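PDB 4PE3: TRAP dicarboxylate transporter-DctP subunit from Rhodobacter sphaeroides, which probably captures a small organic acid in the periplasm and delivers it to the membrane partners of a TRAP transporter. Local coordinates for residues K78-A83 and H92-S97; E137-Y142 and E244-K249; T202-G207 and D227-P232; A156-V161 and T223-I228. One frame throughout, in Å; residues are numbered along the deposited sequence. Where two conformers were deposited one is given.

Contact 1: residues K78-A83 and H92-S97; sequences KETPDA and HITDTS
The first turn of helix 80-86 faces strand 91-95, with the CA atoms of Thr80 and His92 6.7 Å apart. This helix lies on the crossover between strands 65-69 and 91-95, which run parallel in the five-stranded mixed sheet, so the contact belongs to a beta-alpha-beta unit of one alpha/beta lobe. His92 turns its ring toward the helix because chi1 is 63°, with CG between its own backbone N and carbonyl carbon. Thr80 meets the ring at its edge: OG1 hydrogen-bonds to ND1 of His92 at 2.7 Å, and either atom could supply the proton. Pro81 approaches the same ring edge more loosely, its CG 4.1 Å from CE1 of His92. The methyl CG2 of Thr94 sits over the middle of one ring face, 3.4 Å above the plane, which limits tilting of the ring. NE2 of His92 is hydrogen-bonded to Glu244 on the neighbouring strand, and the imidazole thus ties helix and sheet together. A leucine here would probably cost Thr80 OG1 and Glu244 OE2 one hydrogen bond each and undo that link. A water joins the two segments a second time, lying 2.7 Å from OG1 of Thr80 and 2.7 Å from OG1 of Thr94.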
loop_
_atom_site.group_PDB
_atom_site.type_symbol
_atom_site.label_atom_id
_atom_site.label_comp_id
_atom_site.label_asym_id
_atom_site.label_seq_id
_atom_site.Cartn_x
_atom_site.Cartn_y
_atom_site.Cartn_z
ATOM N N LYS A 78 -0.260 -16.824 1.962
ATOM C CA LYS A 78 -0.894 -16.788 0.655
ATOM C C LYS A 78 -2.179 -17.598 0.619
ATOM O O LYS A 78 -2.919 -17.545 -0.365
ATOM C CB LYS A 78 0.060 -17.308 -0.426
ATOM C CG LYS A 78 1.210 -16.366 -0.723
ATOM C CD LYS A 78 1.579 -16.406 -2.191
ATOM C CE LYS A 78 2.711 -15.462 -2.515
ATOM N NZ LYS A 78 3.396 -15.876 -3.774
ATOM N N GLU A 79 -2.466 -18.322 1.694
ATOM C CA GLU A 79 -3.606 -19.233 1.695
ATOM C C GLU A 79 -4.691 -18.794 2.661
ATOM O O GLU A 79 -5.621 -19.541 2.934
ATOM C CB GLU A 79 -3.151 -20.650 2.034
ATOM C CG GLU A 79 -2.131 -21.226 1.058
ATOM C CD GLU A 79 -2.446 -20.913 -0.396
ATOM O OE1 GLU A 79 -3.609 -21.103 -0.817
ATOM O OE2 GLU A 79 -1.524 -20.477 -1.121
ATOM N N THR A 80 -4.592 -17.575 3.177
ATOM C CA THR A 80 -5.640 -17.107 4.062
ATOM C C THR A 80 -7.026 -17.091 3.388
ATOM O O THR A 80 -8.007 -17.384 4.057
ATOM C CB THR A 80 -5.319 -15.774 4.743
ATOM O OG1 THR A 80 -4.882 -14.807 3.778
ATOM C CG2 THR A 80 -4.220 -15.941 5.792
ATOM N N PRO A 81 -7.118 -16.771 2.069
ATOM C CA PRO A 81 -8.478 -16.787 1.504
ATOM C C PRO A 81 -9.125 -18.158 1.596
ATOM O O PRO A 81 -10.291 -18.270 1.966
ATOM C CB PRO A 81 -8.268 -16.362 0.034
ATOM C CG PRO A 81 -6.985 -15.572 0.046
ATOM C CD PRO A 81 -6.127 -16.267 1.098
ATOM N N ASP A 82 -8.374 -19.191 1.253
ATOM C CA ASP A 82 -8.850 -20.559 1.360
ATOM C C ASP A 82 -9.302 -20.885 2.798
ATOM O O ASP A 82 -10.380 -21.465 3.033
ATOM C CB ASP A 82 -7.726 -21.502 0.912
ATOM C CG ASP A 82 -7.352 -21.309 -0.564
ATOM O OD1 ASP A 82 -8.248 -20.958 -1.357
ATOM O OD2 ASP A 82 -6.172 -21.501 -0.943
ATOM N N ALA A 83 -8.470 -20.511 3.763
ATOM C CA ALA A 83 -8.724 -20.838 5.161
ATOM C C ALA A 83 -9.986 -20.146 5.661
ATOM O O ALA A 83 -10.734 -20.699 6.471
ATOM C CB ALA A 83 -7.537 -20.441 6.012
ATOM N N HIS A 92 -8.860 -11.976 7.445
ATOM C CA HIS A 92 -7.448 -11.592 7.397
ATOM C C HIS A 92 -7.258 -10.099 7.289
ATOM O O HIS A 92 -8.183 -9.359 6.906
ATOM C CB HIS A 92 -6.670 -12.338 6.291
ATOM C CG HIS A 92 -7.127 -12.070 4.883
ATOM N ND1 HIS A 92 -6.807 -12.928 3.858
ATOM C CD2 HIS A 92 -7.788 -11.028 4.317
ATOM C CE1 HIS A 92 -7.287 -12.448 2.719
ATOM N NE2 HIS A 92 -7.898 -11.308 2.976
ATOM N N ILE A 93 -6.065 -9.665 7.668
ATOM C CA ILE A 93 -5.607 -8.305 7.430
ATOM C C ILE A 93 -4.301 -8.528 6.704
ATOM O O ILE A 93 -3.305 -8.917 7.319
ATOM C CB ILE A 93 -5.399 -7.511 8.738
ATOM C CG1 ILE A 93 -6.669 -7.482 9.586
ATOM C CG2 ILE A 93 -4.938 -6.098 8.388
ATOM C CD1 ILE A 93 -6.549 -6.734 10.896
ATOM N N THR A 94 -4.282 -8.325 5.384
ATOM C CA THR A 94 -3.156 -8.804 4.605
ATOM C C THR A 94 -2.884 -7.992 3.337
ATOM O O THR A 94 -3.694 -7.177 2.925
ATOM C CB THR A 94 -3.344 -10.298 4.246
ATOM O OG1 THR A 94 -2.093 -10.839 3.815
ATOM C CG2 THR A 94 -4.392 -10.468 3.149
ATOM N N ASP A 95 -1.728 -8.247 2.759
ATOM C CA ASP A 95 -1.236 -7.542 1.588
ATOM C C ASP A 95 -1.893 -8.162 0.392
ATOM O O ASP A 95 -1.613 -9.302 0.026
ATOM C CB ASP A 95 0.280 -7.759 1.526
ATOM C CG ASP A 95 0.973 -6.933 0.474
ATOM O OD1 ASP A 95 0.433 -6.747 -0.630
ATOM O OD2 ASP A 95 2.111 -6.492 0.764
ATOM N N THR A 96 -2.773 -7.405 -0.257
ATOM C CA THR A 96 -3.535 -7.910 -1.400
ATOM C C THR A 96 -2.630 -8.311 -2.570
ATOM O O THR A 96 -2.985 -9.172 -3.375
ATOM C CB THR A 96 -4.587 -6.857 -1.826
ATOM O OG1 THR A 96 -5.455 -6.613 -0.715
ATOM C CG2 THR A 96 -5.408 -7.302 -3.042
ATOM N N SER A 97 -1.428 -7.745 -2.628
ATOM C CA SER A 97 -0.496 -8.110 -3.680
ATOM C C SER A 97 -0.062 -9.576 -3.597
ATOM O O SER A 97 0.396 -10.135 -4.596
ATOM C CB SER A 97 0.731 -7.204 -3.654
ATOM O OG SER A 97 1.590 -7.563 -2.607
HETATM O O HOH W 1 -2.537 -13.459 4.265
#

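Contact 2: residues E137-Y142 and E244-K249; sequences ELINPY and EVSMNK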
loop_
_atom_site.group_PDB
_atom_site.type_symbol
_atom_site.label_atom_id
_atom_site.label_comp_id
_atom_site.label_asym_id
_atom_site.label_seq_id
_atom_site.Cartn_x
_atom_site.Cartn_y
_atom_site.Cartn_z
ATOM N N GLU A 137 -15.748 -7.710 -6.097
ATOM C CA GLU A 137 -15.831 -8.488 -7.319
ATOM C C GLU A 137 -14.669 -9.459 -7.393
ATOM O O GLU A 137 -14.807 -10.561 -7.921
ATOM C CB GLU A 137 -15.819 -7.586 -8.565
ATOM C CG GLU A 137 -16.124 -8.386 -9.838
ATOM C CD GLU A 137 -16.244 -7.540 -11.097
ATOM O OE1 GLU A 137 -16.167 -6.302 -10.996
ATOM O OE2 GLU A 137 -16.418 -8.136 -12.188
ATOM N N LEU A 138 -13.517 -9.052 -6.848
ATOM C CA LEU A 138 -12.350 -9.907 -6.866
ATOM C C LEU A 138 -12.419 -11.017 -5.835
ATOM O O LEU A 138 -11.984 -12.126 -6.107
ATOM C CB LEU A 138 -11.078 -9.081 -6.627
ATOM C CG LEU A 138 -10.607 -8.280 -7.836
ATOM C CD1 LEU A 138 -9.490 -7.330 -7.448
ATOM C CD2 LEU A 138 -10.135 -9.217 -8.925
ATOM N N ILE A 139 -12.947 -10.721 -4.655
ATOM C CA ILE A 139 -12.831 -11.690 -3.571
ATOM C C ILE A 139 -14.109 -12.398 -3.141
ATOM O O ILE A 139 -14.023 -13.446 -2.507
ATOM C CB ILE A 139 -12.054 -11.136 -2.337
ATOM C CG1 ILE A 139 -12.876 -10.156 -1.497
ATOM C CG2 ILE A 139 -10.769 -10.463 -2.804
ATOM C CD1 ILE A 139 -12.176 -9.675 -0.232
ATOM N N ASN A 140 -15.283 -11.906 -3.540
ATOM C CA ASN A 140 -16.518 -12.675 -3.337
ATOM C C ASN A 140 -16.408 -14.050 -3.998
ATOM O O ASN A 140 -16.882 -15.040 -3.442
ATOM C CB ASN A 140 -17.752 -11.950 -3.866
ATOM C CG ASN A 140 -18.147 -10.712 -3.070
ATOM O OD1 ASN A 140 -19.004 -9.950 -3.526
ATOM N ND2 ASN A 140 -17.531 -10.485 -1.909
ATOM N N PRO A 141 -15.784 -14.144 -5.177
ATOM C CA PRO A 141 -15.645 -15.475 -5.788
ATOM C C PRO A 141 -14.794 -16.461 -4.984
ATOM O O PRO A 141 -14.817 -17.667 -5.269
ATOM C CB PRO A 141 -14.987 -15.164 -7.141
ATOM C CG PRO A 141 -15.453 -13.788 -7.468
ATOM C CD PRO A 141 -15.429 -13.074 -6.136
ATOM N N TYR A 142 -14.090 -15.954 -3.977
ATOM C CA TYR A 142 -13.317 -16.781 -3.057
ATOM C C TYR A 142 -14.004 -16.951 -1.717
ATOM O O TYR A 142 -13.430 -17.552 -0.809
ATOM C CB TYR A 142 -11.927 -16.174 -2.882
ATOM C CG TYR A 142 -11.158 -16.265 -4.161
ATOM C CD1 TYR A 142 -10.852 -17.496 -4.708
ATOM C CD2 TYR A 142 -10.790 -15.136 -4.846
ATOM C CE1 TYR A 142 -10.162 -17.594 -5.887
ATOM C CE2 TYR A 142 -10.103 -15.216 -6.024
ATOM C CZ TYR A 142 -9.790 -16.445 -6.545
ATOM O OH TYR A 142 -9.105 -16.517 -7.731
ATOM N N GLU A 244 -5.817 -5.218 2.869
ATOM C CA GLU A 244 -7.250 -5.445 2.972
ATOM C C GLU A 244 -7.621 -6.031 4.327
ATOM O O GLU A 244 -6.843 -6.818 4.903
ATOM C CB GLU A 244 -7.729 -6.417 1.887
ATOM C CG GLU A 244 -7.152 -7.831 1.975
ATOM C CD GLU A 244 -7.670 -8.738 0.880
ATOM O OE1 GLU A 244 -7.013 -8.837 -0.178
ATOM O OE2 GLU A 244 -8.748 -9.370 1.065
ATOM N N VAL A 245 -8.783 -5.621 4.835
ATOM C CA VAL A 245 -9.432 -6.263 5.977
ATOM C C VAL A 245 -10.678 -6.908 5.394
ATOM O O VAL A 245 -11.570 -6.222 4.888
ATOM C CB VAL A 245 -9.834 -5.241 7.065
ATOM C CG1 VAL A 245 -10.519 -5.901 8.220
ATOM C CG2 VAL A 245 -8.603 -4.485 7.560
ATOM N N SER A 246 -10.696 -8.234 5.423
ATOM C CA SER A 246 -11.743 -9.022 4.774
ATOM C C SER A 246 -12.091 -10.232 5.633
ATOM O O SER A 246 -11.258 -10.684 6.432
ATOM C CB SER A 246 -11.256 -9.518 3.425
ATOM O OG SER A 246 -10.832 -8.430 2.619
HETATM N N MSE A 247 -13.285 -10.789 5.455
HETATM C CA MSE A 247 -13.702 -11.916 6.283
HETATM C C MSE A 247 -14.602 -12.848 5.508
HETATM O O MSE A 247 -15.024 -12.558 4.370
HETATM C CB MSE A 247 -14.391 -11.424 7.553
HETATM C CG MSE A 247 -15.824 -10.948 7.412
HETATM SE SE MSE A 247 -16.660 -10.668 9.156
HETATM C CE MSE A 247 -16.801 -12.540 9.633
ATOM N N ASN A 248 -14.914 -13.966 6.126
ATOM C CA ASN A 248 -15.772 -14.961 5.541
ATOM C C ASN A 248 -17.094 -14.337 5.163
ATOM O O ASN A 248 -17.757 -13.727 5.978
ATOM C CB ASN A 248 -16.004 -16.074 6.558
ATOM C CG ASN A 248 -16.930 -17.158 6.018
ATOM O OD1 ASN A 248 -18.149 -16.995 5.949
ATOM N ND2 ASN A 248 -16.330 -18.239 5.590
ATOM N N LYS A 249 -17.499 -14.471 3.906
ATOM C CA LYS A 249 -18.675 -13.752 3.437
ATOM C C LYS A 249 -19.991 -14.311 3.985
ATOM O O LYS A 249 -20.889 -13.557 4.329
ATOM C CB LYS A 249 -18.726 -13.752 1.929
ATOM C CG LYS A 249 -19.905 -12.929 1.387
ATOM C CD LYS A 249 -19.789 -12.701 -0.062
ATOM C CE LYS A 249 -21.034 -12.069 -0.565
ATOM N NZ LYS A 249 -21.372 -10.823 0.159
#
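Ile139 and Glu244 run past each other in opposite directions, and only the terminal CD1 of Ile139 touches the OE2 end of Glu244. With chi1 at 75° and chi2 at 176°, Ile139 reaches out to set its CD1 3.4 Å from OG of Ser246 and 3.7 Å from OE2 of Glu244. That methyl rests on two polar atoms that are already engaged: Ser246 OG donates to Glu244 OE2 at 2.8 Å, arriving on the anti side and 25° out of the carboxylate plane, while His92 supplies another hydrogen bond to the same oxygen. The second touch also pairs a polar group with carbon: Asn140 and Lys249 cross at a slant, with ND2 of Asn140 3.7 Å from CD of Lys249. ND2 also bonds the Leu144 carbonyl and, weakly, Gln145 OE1, which Lys249 NZ bonds too. Shortened to an alanine, Asn140 would lose its amide, which is likely to leave the Leu144 carbonyl without this donor. The contact joins helix 131-139 and the 3-10 turn after it to strand 243-248 and the start of helix 249-253; that strand runs antiparallel between strands 91-95 and 144-150, consistent with the two-lobed fold of periplasmic solute-binding proteins, whose chain passes between lobes more than once.

Contact 3: residues T202-G207 and D227-P232; sequences TSLDKG and DIAPHP. With ZN (zinc ion), chain I.
Ile228 sets CG1 between its backbone N and carbonyl carbon (chi1 64°) and then extends the chain (chi2 171°), which carries CD1 across to Leu204, 3.8 Å from that residue's CB. The two side chains cross at about a right angle. Leu204 has CG beside its own backbone N, and its CD1 lies 4.4 Å from CB of Ala229. Leucine, isoleucine and alanine thus form a small apolar junction between the last turn of helix 200-206 and the end of helix 225-228. Leu204 and Ala229 also touch Val158, which places the junction against strand 157-159 of the four-stranded sheet.

Asp205 borders the junction on its exposed side. Its OD1 lies 3.7 Å from CG2 of Ile228, a contact of a carboxylate oxygen with a methyl. Water 2 lies 2.9 Å from the carbonyl O of Ile228 and 3.2 Å from Asp205 OD1; acceptors around it outnumber its protons, so the bridge is uncertain as a whole. Helix 200-206 ends at Gly207 in a Schellman motif, where Gly207 N bonds to Leu204 O at 3.1 Å and phi is 89°, a value suited to glycine.

Asp227 takes no part in the apolar contact: its OD2 binds a zinc ion at 1.9 Å. The metal does not bridge the two segments. With no direct hydrogen bond or ion pair between the segments, direct cohesion rests mainly on methyl and methylene contacts, the shared water adding a less certain polar link; Asp205 keeps its carboxylate at the margin beside that water, while the charge of Asp227 is probably offset by the zinc ion away from the contact.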
loop_
_atom_site.group_PDB
_atom_site.type_symbol
_atom_site.label_atom_id
_atom_site.label_comp_id
_atom_site.label_asym_id
_atom_site.label_seq_id
_atom_site.Cartn_x
_atom_site.Cartn_y
_atom_site.Cartn_z
ATOM N N THR A 202 24.699 -0.181 1.262
ATOM C CA THR A 202 26.052 -0.296 0.759
ATOM C C THR A 202 26.115 -0.030 -0.734
ATOM O O THR A 202 27.067 0.574 -1.230
ATOM C CB THR A 202 26.697 -1.662 1.107
ATOM O OG1 THR A 202 25.902 -2.735 0.600
ATOM C CG2 THR A 202 26.829 -1.807 2.597
ATOM N N SER A 203 25.079 -0.441 -1.464
ATOM C CA SER A 203 25.046 -0.222 -2.907
ATOM C C SER A 203 24.973 1.261 -3.254
ATOM O O SER A 203 25.565 1.694 -4.242
ATOM C CB SER A 203 23.875 -0.978 -3.528
ATOM O OG SER A 203 24.084 -2.371 -3.404
ATOM N N LEU A 204 24.247 2.033 -2.453
ATOM C CA LEU A 204 24.266 3.495 -2.609
ATOM C C LEU A 204 25.670 4.019 -2.353
ATOM O O LEU A 204 26.222 4.786 -3.145
ATOM C CB LEU A 204 23.322 4.161 -1.625
ATOM C CG LEU A 204 21.857 4.113 -1.987
ATOM C CD1 LEU A 204 20.968 4.417 -0.797
ATOM C CD2 LEU A 204 21.531 5.100 -3.148
ATOM N N ASP A 205 26.266 3.603 -1.249
ATOM C CA ASP A 205 27.569 4.140 -0.881
ATOM C C ASP A 205 28.591 3.855 -1.960
ATOM O O ASP A 205 29.456 4.694 -2.265
ATOM C CB ASP A 205 28.037 3.529 0.444
ATOM C CG ASP A 205 28.171 4.551 1.538
ATOM O OD1 ASP A 205 27.709 5.706 1.358
ATOM O OD2 ASP A 205 28.743 4.196 2.582
ATOM N N LYS A 206 28.506 2.672 -2.554
ATOM C CA LYS A 206 29.478 2.233 -3.543
ATOM C C LYS A 206 29.215 2.768 -4.949
ATOM O O LYS A 206 30.064 2.630 -5.823
ATOM C CB LYS A 206 29.551 0.705 -3.577
ATOM C CG LYS A 206 30.144 0.091 -2.314
ATOM C CD LYS A 206 30.091 -1.440 -2.345
ATOM C CE LYS A 206 30.740 -2.055 -1.111
ATOM N NZ LYS A 206 32.217 -1.851 -1.084
ATOM N N GLY A 207 28.039 3.344 -5.190
ATOM C CA GLY A 207 27.736 3.891 -6.497
ATOM C C GLY A 207 27.103 2.902 -7.450
ATOM O O GLY A 207 26.922 3.200 -8.631
ATOM N N ASP A 227 20.963 10.153 4.873
ATOM C CA ASP A 227 22.234 10.755 5.199
ATOM C C ASP A 227 23.258 10.523 4.083
ATOM O O ASP A 227 24.010 11.432 3.732
ATOM C CB ASP A 227 22.801 10.208 6.501
ATOM C CG ASP A 227 22.037 10.654 7.721
ATOM O OD1 ASP A 227 20.892 11.102 7.659
ATOM O OD2 ASP A 227 22.621 10.537 8.810
ATOM N N ILE A 228 23.283 9.319 3.526
ATOM C CA ILE A 228 24.213 8.988 2.452
ATOM C C ILE A 228 23.685 9.406 1.066
ATOM O O ILE A 228 24.467 9.535 0.116
ATOM C CB ILE A 228 24.604 7.491 2.468
ATOM C CG1 ILE A 228 23.418 6.588 2.210
ATOM C CG2 ILE A 228 25.267 7.138 3.812
ATOM C CD1 ILE A 228 23.811 5.134 2.005
ATOM N N ALA A 229 22.389 9.686 0.991
ATOM C CA ALA A 229 21.694 10.029 -0.257
ATOM C C ALA A 229 20.780 11.194 0.090
ATOM O O ALA A 229 19.634 11.012 0.495
ATOM C CB ALA A 229 20.920 8.831 -0.763
ATOM N N PRO A 230 21.304 12.424 -0.001
ATOM C CA PRO A 230 20.681 13.559 0.689
ATOM C C PRO A 230 19.622 14.327 -0.121
ATOM O O PRO A 230 19.361 15.475 0.195
ATOM C CB PRO A 230 21.890 14.443 1.044
ATOM C CG PRO A 230 22.867 14.163 -0.040
ATOM C CD PRO A 230 22.690 12.730 -0.437
ATOM N N HIS A 231 18.962 13.655 -1.054
ATOM C CA HIS A 231 17.876 14.244 -1.826
ATOM C C HIS A 231 16.639 13.357 -1.863
ATOM O O HIS A 231 16.137 12.997 -2.931
ATOM C CB HIS A 231 18.343 14.519 -3.261
ATOM C CG HIS A 231 19.301 15.654 -3.368
ATOM N ND1 HIS A 231 18.934 16.955 -3.113
ATOM C CD2 HIS A 231 20.616 15.683 -3.680
ATOM C CE1 HIS A 231 19.981 17.743 -3.275
ATOM N NE2 HIS A 231 21.014 16.995 -3.604
ATOM N N PRO A 232 16.095 13.008 -0.693
ATOM C CA PRO A 232 14.852 12.227 -0.700
ATOM C C PRO A 232 13.678 12.964 -1.331
ATOM O O PRO A 232 13.655 14.200 -1.339
ATOM C CB PRO A 232 14.592 11.995 0.793
ATOM C CG PRO A 232 15.258 13.142 1.478
ATOM C CD PRO A 232 16.514 13.371 0.665
HETATM ZN ZN ZN I . 24.315 9.894 9.356
HETATM O O HOH W 2 26.187 7.403 -0.919
#

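Contact 4: residues A156-V161 and T223-I228; sequences AFVSKV and TGMNDI. With ZN (zinc ion), chain I.
Val158 meets the helix opposite through both of its methyls, spread from a CB that points toward segment 223-228. CG1, anti to the backbone N with chi1 171°, comes within 4.1 Å of CB of Met225, a selenomethionine. CG2, beside the backbone N, lies closer, 3.9 Å from that same Met225 CB, and reaches 4.4 Å from OD1 of Asn226. The two methyls therefore straddle one methylene, and the side chains cross at a slant. Beyond CB, Met225 leads away from the strand toward Val200 and Tyr214. Strand 157-159 is an outermost strand of the four-stranded mixed sheet, bonded to strand 211-213, and the short helix 225-228 lies over it with Gly224 at its N-cap position. Two waters bridge the strand backbone and Asn226. OD1 of Asn226 accepts from both, each at 2.9 Å; one of them also donates to the Phe157 carbonyl, and the other accepts from the backbone N of Ser159 at 3.0 Å. ND2 of Asn226 bonds to Gln221, so both ends of the amide are engaged and its rotation is fixed. At the exposed margin, Lys160 lays CG 3.9 Å from the carbonyl O of Ile228, while its NZ, turned by the bend at chi3, bonds to Leu204 O.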
loop_
_atom_site.group_PDB
_atom_site.type_symbol
_atom_site.label_atom_id
_atom_site.label_comp_id
_atom_site.label_asym_id
_atom_site.label_seq_id
_atom_site.Cartn_x
_atom_site.Cartn_y
_atom_site.Cartn_z
ATOM N N ALA A 156 8.566 6.802 0.929
ATOM C CA ALA A 156 9.347 7.935 0.448
ATOM C C ALA A 156 10.453 7.421 -0.453
ATOM O O ALA A 156 10.866 6.277 -0.341
ATOM C CB ALA A 156 9.927 8.685 1.618
ATOM N N PHE A 157 10.949 8.268 -1.353
ATOM C CA PHE A 157 12.000 7.854 -2.268
ATOM C C PHE A 157 13.345 8.238 -1.680
ATOM O O PHE A 157 13.490 9.312 -1.106
ATOM C CB PHE A 157 11.791 8.583 -3.617
ATOM C CG PHE A 157 12.487 7.937 -4.798
ATOM C CD1 PHE A 157 12.255 6.621 -5.119
ATOM C CD2 PHE A 157 13.323 8.665 -5.613
ATOM C CE1 PHE A 157 12.872 6.017 -6.205
ATOM C CE2 PHE A 157 13.947 8.078 -6.711
ATOM C CZ PHE A 157 13.703 6.747 -7.010
ATOM N N VAL A 158 14.331 7.389 -1.934
ATOM C CA VAL A 158 15.719 7.613 -1.541
ATOM C C VAL A 158 16.487 8.026 -2.802
ATOM O O VAL A 158 16.406 7.336 -3.817
ATOM C CB VAL A 158 16.327 6.329 -0.967
ATOM C CG1 VAL A 158 17.849 6.496 -0.752
ATOM C CG2 VAL A 158 15.620 5.932 0.322
ATOM N N SER A 159 17.205 9.143 -2.752
ATOM C CA SER A 159 17.999 9.557 -3.903
ATOM C C SER A 159 19.220 10.360 -3.486
ATOM O O SER A 159 19.122 11.241 -2.647
ATOM C CB SER A 159 17.157 10.369 -4.913
ATOM O OG SER A 159 17.961 10.692 -6.035
ATOM N N LYS A 160 20.355 10.065 -4.119
ATOM C CA LYS A 160 21.587 10.824 -3.958
ATOM C C LYS A 160 21.624 12.059 -4.839
ATOM O O LYS A 160 22.391 12.980 -4.569
ATOM C CB LYS A 160 22.812 9.996 -4.361
ATOM C CG LYS A 160 23.138 8.842 -3.489
ATOM C CD LYS A 160 24.255 7.971 -4.068
ATOM C CE LYS A 160 25.618 8.666 -4.030
ATOM N NZ LYS A 160 26.707 7.660 -4.198
ATOM N N VAL A 161 20.819 12.054 -5.917
ATOM C CA VAL A 161 20.816 13.113 -6.915
ATOM C C VAL A 161 19.532 13.930 -6.793
ATOM O O VAL A 161 18.488 13.418 -6.390
ATOM C CB VAL A 161 20.978 12.556 -8.360
ATOM C CG1 VAL A 161 22.337 11.873 -8.529
ATOM C CG2 VAL A 161 19.839 11.607 -8.742
ATOM N N THR A 223 17.429 4.359 8.924
ATOM C CA THR A 223 18.374 3.435 8.345
ATOM C C THR A 223 19.663 4.153 7.908
ATOM O O THR A 223 20.698 3.523 7.681
ATOM C CB THR A 223 17.680 2.622 7.217
ATOM O OG1 THR A 223 16.580 1.871 7.778
ATOM C CG2 THR A 223 18.632 1.663 6.567
ATOM N N GLY A 224 19.622 5.485 7.864
ATOM C CA GLY A 224 20.738 6.276 7.385
ATOM C C GLY A 224 20.741 6.539 5.879
ATOM O O GLY A 224 21.656 7.184 5.362
HETATM N N MSE A 225 19.734 6.026 5.177
HETATM C CA MSE A 225 19.614 6.223 3.731
HETATM C C MSE A 225 19.724 7.700 3.334
HETATM O O MSE A 225 20.472 8.058 2.414
HETATM C CB MSE A 225 18.259 5.720 3.231
HETATM C CG MSE A 225 18.009 4.247 3.365
HETATM SE SE MSE A 225 19.427 3.206 2.526
HETATM C CE MSE A 225 18.733 1.448 2.925
ATOM N N ASN A 226 18.972 8.555 4.010
ATOM C CA ASN A 226 18.872 9.960 3.641
ATOM C C ASN A 226 20.143 10.716 3.991
ATOM O O ASN A 226 20.388 11.802 3.447
ATOM C CB ASN A 226 17.685 10.603 4.321
ATOM C CG ASN A 226 16.360 9.996 3.880
ATOM O OD1 ASN A 226 16.221 9.513 2.761
ATOM N ND2 ASN A 226 15.397 10.027 4.759
ATOM N N ASP A 227 20.963 10.153 4.873
ATOM C CA ASP A 227 22.234 10.755 5.199
ATOM C C ASP A 227 23.258 10.523 4.083
ATOM O O ASP A 227 24.010 11.432 3.732
ATOM C CB ASP A 227 22.801 10.208 6.501
ATOM C CG ASP A 227 22.037 10.654 7.721
ATOM O OD1 ASP A 227 20.892 11.102 7.659
ATOM O OD2 ASP A 227 22.621 10.537 8.810
ATOM N N ILE A 228 23.283 9.319 3.526
ATOM C CA ILE A 228 24.213 8.988 2.452
ATOM C C ILE A 228 23.685 9.406 1.066
ATOM O O ILE A 228 24.467 9.535 0.116
ATOM C CB ILE A 228 24.604 7.491 2.468
ATOM C CG1 ILE A 228 23.418 6.588 2.210
ATOM C CG2 ILE A 228 25.267 7.138 3.812
ATOM C CD1 ILE A 228 23.811 5.134 2.005
HETATM ZN ZN ZN I . 24.315 9.894 9.356
HETATM O O HOH W 3 13.577 8.864 1.765
HETATM O O HOH W 4 17.232 9.913 0.115
HETATM O O HOH W 2 26.187 7.403 -0.919
#

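The four contacts form two pairs on opposite sides of the chain's centre. Contacts 1 and 2, with centres 9 Å apart, meet through neighbouring strands 91-95 and 243-248 of the five-stranded sheet. Contacts 3 and 4, with centres 6 Å apart, share helix 225-228 and sit beside the four-stranded sheet at strand 157-159, one of its two edge strands. Between the pairs the centres are 32 to 41 Å apart, and no atoms touch. Along the chain, contact 1 closes first; contacts 3 and 4 are nested within the loop that contact 2 closes. The chain therefore builds most of one sheet, crosses to the other and returns, consistent with the two-lobed fold of these solute-binding proteins.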